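Local coordinates for protein SVS_variant_AS1 (Streptomyces sp. CWA1, PDB 6TJA) that probably catalyses, as an engineered ancestral spiroviolene synthase, the metal-dependent cyclisation of geranylgeranyl diphosphate into the diterpene spiroviolene, at residues 17-22 and 305-310; 39-44 and 80-85. One frame throughout, in Å; residues are numbered along the deposited sequence.

Interaction 1: 17-22 and 305-310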
loop_
_atom_site.group_PDB
_atom_site.type_symbol
_atom_site.label_atom_id
_atom_site.label_comp_id
_atom_site.label_asym_id
_atom_site.label_seq_id
_atom_site.Cartn_x
_atom_site.Cartn_y
_atom_site.Cartn_z
ATOM N N LEU A 17 -6.761 11.191 -27.674
ATOM C CA LEU A 17 -6.739 9.798 -27.366
ATOM C C LEU A 17 -8.045 9.129 -27.789
ATOM O O LEU A 17 -9.032 9.756 -27.991
ATOM C CB LEU A 17 -6.499 9.616 -25.878
ATOM C CG LEU A 17 -5.122 9.428 -25.255
ATOM C CD1 LEU A 17 -4.056 10.242 -25.899
ATOM C CD2 LEU A 17 -5.115 9.727 -23.789
ATOM N N GLU A 18 -8.013 7.832 -27.903
ATOM C CA GLU A 18 -9.139 7.035 -28.314
ATOM C C GLU A 18 -10.339 7.067 -27.381
ATOM O O GLU A 18 -10.268 6.667 -26.266
ATOM C CB GLU A 18 -8.689 5.594 -28.507
ATOM C CG GLU A 18 -7.551 5.395 -29.464
ATOM C CD GLU A 18 -6.219 5.853 -28.945
ATOM O OE1 GLU A 18 -5.851 5.541 -27.844
ATOM O OE2 GLU A 18 -5.528 6.521 -29.675
ATOM N N SER A 19 -11.441 7.562 -27.874
ATOM C CA SER A 19 -12.696 7.609 -27.095
ATOM C C SER A 19 -13.545 6.410 -27.505
ATOM O O SER A 19 -13.877 6.312 -28.678
ATOM C CB SER A 19 -13.414 8.899 -27.292
ATOM O OG SER A 19 -14.682 8.801 -26.681
ATOM N N ALA A 20 -13.886 5.521 -26.581
ATOM C CA ALA A 20 -14.775 4.381 -26.893
ATOM C C ALA A 20 -15.496 3.948 -25.629
ATOM O O ALA A 20 -14.953 4.161 -24.512
ATOM C CB ALA A 20 -13.978 3.227 -27.488
ATOM N N ILE A 21 -16.644 3.304 -25.812
ATOM C CA ILE A 21 -17.491 2.840 -24.686
ATOM C C ILE A 21 -17.999 1.426 -24.961
ATOM O O ILE A 21 -18.271 1.094 -26.131
ATOM C CB ILE A 21 -18.594 3.868 -24.431
ATOM C CG1 ILE A 21 -19.318 3.552 -23.116
ATOM C CG2 ILE A 21 -19.511 4.041 -25.643
ATOM C CD1 ILE A 21 -19.922 4.781 -22.469
ATOM N N HIS A 22 -18.076 0.615 -23.906
ATOM C CA HIS A 22 -18.478 -0.803 -24.022
ATOM C C HIS A 22 -19.856 -0.889 -24.684
ATOM O O HIS A 22 -20.783 -0.188 -24.291
ATOM C CB HIS A 22 -18.438 -1.468 -22.658
ATOM C CG HIS A 22 -18.401 -2.949 -22.752
ATOM N ND1 HIS A 22 -19.498 -3.669 -23.125
ATOM C CD2 HIS A 22 -17.405 -3.841 -22.544
ATOM C CE1 HIS A 22 -19.205 -4.953 -23.124
ATOM N NE2 HIS A 22 -17.901 -5.091 -22.814
ATOM N N ASN A 305 -12.071 9.391 -18.606
ATOM C CA ASN A 305 -12.123 10.308 -17.445
ATOM C C ASN A 305 -12.456 11.732 -17.901
ATOM O O ASN A 305 -13.387 12.356 -17.326
ATOM C CB ASN A 305 -10.812 10.319 -16.688
ATOM C CG ASN A 305 -10.892 11.246 -15.504
ATOM O OD1 ASN A 305 -11.497 10.883 -14.502
ATOM N ND2 ASN A 305 -10.312 12.427 -15.637
ATOM N N ALA A 306 -11.743 12.263 -18.883
ATOM C CA ALA A 306 -11.968 13.658 -19.349
ATOM C C ALA A 306 -13.384 13.799 -19.929
ATOM O O ALA A 306 -14.093 14.770 -19.593
ATOM C CB ALA A 306 -10.912 14.050 -20.343
ATOM N N GLU A 307 -13.803 12.831 -20.737
ATOM C CA GLU A 307 -15.055 12.904 -21.540
ATOM C C GLU A 307 -16.236 12.729 -20.583
ATOM O O GLU A 307 -17.150 13.555 -20.617
ATOM C CB GLU A 307 -15.053 11.859 -22.674
ATOM C CG GLU A 307 -16.062 12.156 -23.756
ATOM C CD GLU A 307 -15.903 11.418 -25.075
ATOM O OE1 GLU A 307 -14.795 11.471 -25.667
ATOM O OE2 GLU A 307 -16.902 10.816 -25.530
ATOM N N TRP A 308 -16.215 11.697 -19.744
ATOM C CA TRP A 308 -17.272 11.472 -18.717
ATOM C C TRP A 308 -17.444 12.753 -17.884
ATOM O O TRP A 308 -18.597 13.133 -17.645
ATOM C CB TRP A 308 -16.965 10.241 -17.851
ATOM C CG TRP A 308 -17.771 10.144 -16.595
ATOM C CD1 TRP A 308 -18.907 9.422 -16.390
ATOM C CD2 TRP A 308 -17.482 10.808 -15.358
ATOM N NE1 TRP A 308 -19.341 9.590 -15.106
ATOM C CE2 TRP A 308 -18.480 10.422 -14.443
ATOM C CE3 TRP A 308 -16.468 11.670 -14.929
ATOM C CZ2 TRP A 308 -18.503 10.894 -13.124
ATOM C CZ3 TRP A 308 -16.484 12.124 -13.624
ATOM C CH2 TRP A 308 -17.501 11.756 -12.739
ATOM N N GLY A 309 -16.339 13.404 -17.504
ATOM C CA GLY A 309 -16.313 14.728 -16.850
ATOM C C GLY A 309 -17.173 15.777 -17.553
ATOM O O GLY A 309 -17.959 16.440 -16.863
ATOM N N LEU A 310 -17.061 15.924 -18.876
ATOM C CA LEU A 310 -17.807 16.962 -19.643
ATOM C C LEU A 310 -19.278 16.569 -19.926
ATOM O O LEU A 310 -19.963 17.400 -20.546
ATOM C CB LEU A 310 -17.063 17.220 -20.953
ATOM C CG LEU A 310 -15.620 17.708 -20.843
ATOM C CD1 LEU A 310 -14.931 17.567 -22.186
ATOM C CD2 LEU A 310 -15.547 19.146 -20.349
#
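Ser-19 and Glu-307 carry this contact, and a single hydrogen bond holds it: Ser-19 OG donates to Glu-307 OE1 at 2.9 Å. The donor comes from above the carboxylate plane, 39° out of it. Ser-19 CB follows behind its hydroxyl, 3.3 Å from Glu-307 OE1, while Glu-307 OE2 is 3.2 Å from Ser-19 OG, slightly farther from the hydroxyl than OE1.

Torsions on both residues support the meeting. With OG placed opposite the backbone N (chi1 172°), the serine hydroxyl projects to the helix, and Glu-307 is extended beyond CG, which carries its carboxylate across a CA separation of 8.0 Å between Ser-19 and Glu-307. The small buried surface, 70 Å², fits a contact confined to these two side chains.

In the next shell, Arg-303, one turn back on the same helix, makes a salt bridge through NE to Glu-307 OE1, so that oxygen serves two partners; this would be expected to favour the charged carboxylate. Leu-330 and Trp-332 pack against the glutamate. Just before the serine, Glu-18 salt-bridges Arg-299. Together these bonds tie the N-terminal segment along the last turns of helix 289-309, within the all-helical fold of class I terpene cyclases.

Interaction 2: 39-44 and 80-85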
loop_
_atom_site.group_PDB
_atom_site.type_symbol
_atom_site.label_atom_id
_atom_site.label_comp_id
_atom_site.label_asym_id
_atom_site.label_seq_id
_atom_site.Cartn_x
_atom_site.Cartn_y
_atom_site.Cartn_z
ATOM N N SER A 39 -27.270 -2.925 -1.819
ATOM C CA SER A 39 -25.877 -3.002 -1.290
ATOM C C SER A 39 -25.854 -2.750 0.223
ATOM O O SER A 39 -24.922 -3.292 0.891
ATOM C CB SER A 39 -24.955 -2.039 -1.976
ATOM O OG SER A 39 -25.261 -0.698 -1.623
ATOM N N GLY A 40 -26.797 -1.931 0.715
ATOM C CA GLY A 40 -26.783 -1.391 2.088
ATOM C C GLY A 40 -25.824 -0.224 2.186
ATOM O O GLY A 40 -25.665 0.331 3.264
ATOM N N MET A 41 -25.185 0.141 1.078
ATOM C CA MET A 41 -24.162 1.213 1.019
ATOM C C MET A 41 -24.830 2.572 1.256
ATOM O O MET A 41 -24.162 3.504 1.734
ATOM C CB MET A 41 -23.505 1.169 -0.362
ATOM C CG MET A 41 -22.367 2.135 -0.557
ATOM S SD MET A 41 -21.577 1.773 -2.133
ATOM C CE MET A 41 -22.769 2.418 -3.305
ATOM N N CYS A 42 -26.112 2.685 0.922
ATOM C CA CYS A 42 -26.876 3.957 0.959
ATOM C C CYS A 42 -27.892 3.934 2.116
ATOM O O CYS A 42 -28.703 2.961 2.202
ATOM C CB CYS A 42 -27.530 4.187 -0.397
ATOM S SG CYS A 42 -26.315 4.368 -1.732
ATOM N N ALA A 43 -27.835 4.971 2.967
ATOM C CA ALA A 43 -28.699 5.194 4.153
ATOM C C ALA A 43 -30.112 5.647 3.737
ATOM O O ALA A 43 -31.082 5.158 4.359
ATOM C CB ALA A 43 -28.045 6.203 5.067
ATOM N N SER A 44 -30.226 6.536 2.735
ATOM C CA SER A 44 -31.495 7.174 2.279
ATOM C C SER A 44 -31.657 7.088 0.747
ATOM O O SER A 44 -30.669 6.800 0.053
ATOM C CB SER A 44 -31.563 8.603 2.764
ATOM O OG SER A 44 -30.988 9.503 1.825
ATOM N N VAL A 80 -16.264 1.561 -8.753
ATOM C CA VAL A 80 -16.219 3.016 -9.094
ATOM C C VAL A 80 -17.379 3.720 -8.378
ATOM O O VAL A 80 -17.135 4.861 -7.882
ATOM C CB VAL A 80 -16.224 3.316 -10.597
ATOM C CG1 VAL A 80 -16.338 4.826 -10.843
ATOM C CG2 VAL A 80 -14.988 2.750 -11.274
ATOM N N TYR A 81 -18.563 3.083 -8.299
ATOM C CA TYR A 81 -19.719 3.621 -7.521
ATOM C C TYR A 81 -19.298 3.763 -6.048
ATOM O O TYR A 81 -19.471 4.848 -5.408
ATOM C CB TYR A 81 -20.964 2.740 -7.662
ATOM C CG TYR A 81 -21.697 2.885 -8.973
ATOM C CD1 TYR A 81 -22.462 4.002 -9.242
ATOM C CD2 TYR A 81 -21.622 1.911 -9.951
ATOM C CE1 TYR A 81 -23.134 4.150 -10.451
ATOM C CE2 TYR A 81 -22.312 2.027 -11.145
ATOM C CZ TYR A 81 -23.061 3.156 -11.400
ATOM O OH TYR A 81 -23.687 3.294 -12.583
ATOM N N TRP A 82 -18.794 2.664 -5.508
ATOM C CA TRP A 82 -18.328 2.553 -4.110
ATOM C C TRP A 82 -17.364 3.686 -3.813
ATOM O O TRP A 82 -17.536 4.326 -2.799
ATOM C CB TRP A 82 -17.648 1.213 -3.868
ATOM C CG TRP A 82 -17.320 1.026 -2.428
ATOM C CD1 TRP A 82 -18.113 0.494 -1.450
ATOM C CD2 TRP A 82 -16.098 1.409 -1.798
ATOM N NE1 TRP A 82 -17.445 0.481 -0.261
ATOM C CE2 TRP A 82 -16.218 1.065 -0.439
ATOM C CE3 TRP A 82 -14.917 1.997 -2.252
ATOM C CZ2 TRP A 82 -15.184 1.294 0.462
ATOM C CZ3 TRP A 82 -13.914 2.252 -1.349
ATOM C CH2 TRP A 82 -14.042 1.893 -0.014
ATOM N N LEU A 83 -16.383 3.891 -4.684
ATOM C CA LEU A 83 -15.330 4.906 -4.509
ATOM C C LEU A 83 -15.976 6.282 -4.436
ATOM O O LEU A 83 -15.631 7.024 -3.509
ATOM C CB LEU A 83 -14.318 4.828 -5.652
ATOM C CG LEU A 83 -13.221 5.898 -5.649
ATOM C CD1 LEU A 83 -12.101 5.535 -4.689
ATOM C CD2 LEU A 83 -12.691 6.064 -7.057
ATOM N N PHE A 84 -16.861 6.633 -5.364
ATOM C CA PHE A 84 -17.502 7.977 -5.349
ATOM C C PHE A 84 -18.273 8.137 -4.031
ATOM O O PHE A 84 -18.169 9.176 -3.373
ATOM C CB PHE A 84 -18.376 8.219 -6.584
ATOM C CG PHE A 84 -17.604 8.483 -7.851
ATOM C CD1 PHE A 84 -16.453 9.263 -7.844
ATOM C CD2 PHE A 84 -18.024 7.944 -9.056
ATOM C CE1 PHE A 84 -15.750 9.494 -9.015
ATOM C CE2 PHE A 84 -17.329 8.191 -10.234
ATOM C CZ PHE A 84 -16.194 8.967 -10.209
ATOM N N ALA A 85 -18.987 7.092 -3.630
ATOM C CA ALA A 85 -19.837 7.094 -2.426
ATOM C C ALA A 85 -18.949 7.219 -1.168
ATOM O O ALA A 85 -19.238 8.069 -0.290
ATOM C CB ALA A 85 -20.678 5.852 -2.426
#
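A Met-aromatic contact between Met-41 and Trp-82 joins the loop linking helices 25-38 and 45-52 to helix 70-91, within the helical bundle of a class I terpene cyclase. In that family the corresponding helix usually bears the aspartate-rich, metal-binding motif.

The sulfur contact is defined by position and tilt. Met-41 SD lies 4.7 Å from the centroid of the five-membered ring of Trp-82 and 60° off its normal, an oblique approach. Met-41 SD comes within 3.8 Å of Trp-82 CD1 and 3.9 Å of Trp-82 CA, so the sulfur sits beside the tryptophan backbone as well as the pyrrole ring. The Trp-82 ring also stacks with Phe-86.

Apolar packing adds the thioether's far end. From CA to SD the chain is straight, with CG anti to the backbone N (chi1 -176°); it then bends at chi3 (74°), and CE is carried over to Ala-85, about one turn along the helix from Trp-82. Val-51 touches both Met-41 and Ala-85, and Trp-35 also packs on the methionine, so helices 25-38 and 45-52 help enclose it. All three touching residues are buried, and 141 Å² is hidden between the segments.

Polar bonds, by contrast, fix the partners from outside the interface. Trp-82 NE1 bonds to Phe-126 O, restraining the indole's rotation. Met-41 O is bonded by Arg-125 NE, which anchors the loop. The loop's own geometry brings the methionine in: Gly-40 leaves the preceding helix with a positive phi just before Met-41. At the far end of that side chain, Met-41 CE rests 4.1 Å from Ala-85 CB.

How the interactions relate
Both contacts fasten an N-terminal loop to a long helix, yet their chemistry differs with depth. Interaction 1 is partly buried, pairing an exposed serine with a buried glutamate through a polar bond in a network of charges; interaction 2 involves three buried residues and is apolar, resting on sulfur and methyl packing over about twice the surface. Different helices are held: 289-309 in the first, 70-91 in the second. Their centres lie 23 Å apart, but the two helix segments touch directly, Trp-308 CH2 coming within 4.0 Å of Phe-84 CZ. Along the chain, 39-44 and 80-85 are nested inside the loop closed by 17-22 and 305-310.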